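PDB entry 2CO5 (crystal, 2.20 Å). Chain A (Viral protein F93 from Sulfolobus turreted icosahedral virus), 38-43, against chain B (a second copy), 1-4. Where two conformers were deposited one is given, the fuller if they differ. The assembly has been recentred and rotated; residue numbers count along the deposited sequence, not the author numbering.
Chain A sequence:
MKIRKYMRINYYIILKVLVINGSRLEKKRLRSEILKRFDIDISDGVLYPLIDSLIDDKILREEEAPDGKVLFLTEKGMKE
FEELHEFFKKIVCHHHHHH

Chain A, residues 38-43: FDIDIS
Chain B (1-4) MKIR

Residues 38-43 of chain A leave a helix, run extended and enter another helix; the chain B N-terminus, also extended, lies alongside. Phe A38 closes the first helix at phi/psi -125/2, and Asp A39 turns the chain with positive phi (50/43). Ile A40, Asp A41 and Ile A42 then stretch out (-117/128, -98/109, -117/132) before Ser A43 (-67/149), whose side chain caps the next helix. Register is set by CA-CA distances of 4.8 Å for Ile A40 to Met B1 and 5.0 Å for Asp A41 to Lys B2; both stretches run in the same sense but splay apart beyond these pairs.

Backbone polarity fixes Met B1 at both ends: its N donates to Asp A39 O at 3.0 Å, and its O accepts from Asp A41 N at 2.6 Å, nearly straight at 172°. The same Met B1 O lies 3.2 Å from Ile A40 CA, a CA-H...O contact. Further along, Asp A41 O and Ile B3 N are 4.5 Å apart, a gap filled by a water that donates to Asp A41 O (2.6 Å) and accepts from Ile B3 N (2.9 Å).

Ile A40 (m, t) and Ile B3 (m, m) each take part in two of the apolar contacts. Met B1 (t, t, chi3 30°) curls so that its CE rests 4.0 Å from Ile A40 CG1, while Ile B3 brings CD1 to 3.9 Å from Ile A40 CG2. These meet different branches of Ile A40 from directions about 76° apart at its CB, so they do not sandwich it. Ile A42 (m, t) touches more loosely, CG1 to Ile B3 CG1 at 4.4 Å.

Asp A41 (t) points toward chain B. Lys B2 (m, t, t, m) starts away, but its end returns, and NZ forms a salt bridge with Asp A41 OD2 at 2.8 Å. Arg B4 makes no contact.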

# COMPACT_ATOMS: atom_id res chain seq x y z
N PHE A 38 -9.70 5.25 10.02
CA PHE A 38 -8.70 5.76 9.07
C PHE A 38 -9.18 6.85 8.11
O PHE A 38 -8.41 7.30 7.26
CB PHE A 38 -8.14 4.60 8.24
CG PHE A 38 -7.56 3.50 9.07
CD1 PHE A 38 -6.47 3.74 9.90
CD2 PHE A 38 -8.10 2.21 9.03
CE1 PHE A 38 -5.92 2.72 10.67
CE2 PHE A 38 -7.56 1.19 9.80
CZ PHE A 38 -6.47 1.45 10.62
N ASP A 39 -10.44 7.28 8.23
CA ASP A 39 -11.02 8.23 7.28
C ASP A 39 -10.80 7.74 5.83
O ASP A 39 -10.44 8.52 4.95
CB ASP A 39 -10.44 9.63 7.49
CG ASP A 39 -11.25 10.72 6.78
OD1 ASP A 39 -12.47 10.54 6.57
OD2 ASP A 39 -10.66 11.77 6.43
N ILE A 40 -10.99 6.44 5.62
CA ILE A 40 -10.90 5.86 4.30
C ILE A 40 -12.26 5.30 3.91
O ILE A 40 -12.88 4.54 4.67
CB ILE A 40 -9.80 4.78 4.20
CG1 ILE A 40 -8.42 5.42 4.40
CG2 ILE A 40 -9.84 4.08 2.84
CD1 ILE A 40 -7.36 4.45 4.83
N ASP A 41 -12.72 5.71 2.74
CA ASP A 41 -13.99 5.29 2.19
C ASP A 41 -13.75 4.16 1.19
O ASP A 41 -13.21 4.40 0.11
CB ASP A 41 -14.64 6.49 1.50
CG ASP A 41 -15.95 6.15 0.81
OD1 ASP A 41 -16.37 4.97 0.84
OD2 ASP A 41 -16.56 7.06 0.22
N ILE A 42 -14.14 2.94 1.56
CA ILE A 42 -14.05 1.79 0.66
C ILE A 42 -15.46 1.27 0.38
O ILE A 42 -16.27 1.10 1.29
CB ILE A 42 -13.16 0.66 1.24
CG1 ILE A 42 -11.74 1.17 1.53
CG2 ILE A 42 -13.06 -0.51 0.26
CD1 ILE A 42 -10.80 0.08 2.11
N SER A 43 -15.74 1.04 -0.90
CA SER A 43 -17.05 0.58 -1.36
C SER A 43 -17.37 -0.85 -0.90
O SER A 43 -16.47 -1.67 -0.76
CB SER A 43 -17.08 0.61 -2.89
OG SER A 43 -18.31 0.10 -3.39
N MET B 1 -11.53 9.93 2.53
CA MET B 1 -10.52 9.70 1.47
C MET B 1 -10.78 8.33 0.83
O MET B 1 -11.10 7.37 1.52
CB MET B 1 -9.11 9.74 2.07
CG MET B 1 -8.02 9.95 1.04
SD MET B 1 -6.34 9.81 1.68
CE MET B 1 -6.52 8.63 3.01
N LYS B 2 -10.67 8.27 -0.49
CA LYS B 2 -10.77 7.00 -1.22
C LYS B 2 -9.37 6.52 -1.57
O LYS B 2 -8.43 7.30 -1.65
CB LYS B 2 -11.59 7.16 -2.50
CG LYS B 2 -13.07 7.42 -2.25
CD LYS B 2 -13.83 7.53 -3.56
CE LYS B 2 -15.24 8.04 -3.33
NZ LYS B 2 -16.04 7.10 -2.49
N ILE B 3 -9.25 5.21 -1.77
CA ILE B 3 -7.99 4.61 -2.20
C ILE B 3 -7.73 5.05 -3.63
O ILE B 3 -8.61 4.96 -4.47
CB ILE B 3 -8.05 3.07 -2.14
CG1 ILE B 3 -8.26 2.60 -0.69
CG2 ILE B 3 -6.78 2.46 -2.75
CD1 ILE B 3 -7.14 2.96 0.24
N ARG B 4 -6.52 5.53 -3.88
CA ARG B 4 -6.15 6.04 -5.21
C ARG B 4 -5.03 5.20 -5.80
O ARG B 4 -4.34 4.47 -5.08
CB ARG B 4 -5.78 7.52 -5.12
CG ARG B 4 -6.97 8.39 -4.68
CD ARG B 4 -6.61 9.87 -4.61
NE ARG B 4 -6.46 10.48 -5.93
CZ ARG B 4 -7.46 10.82 -6.74
NH1 ARG B 4 -8.73 10.62 -6.39
NH2 ARG B 4 -7.19 11.37 -7.92
O HOH W 1 -11.55 3.47 -1.71
O HOH W 2 -17.00 4.17 -1.60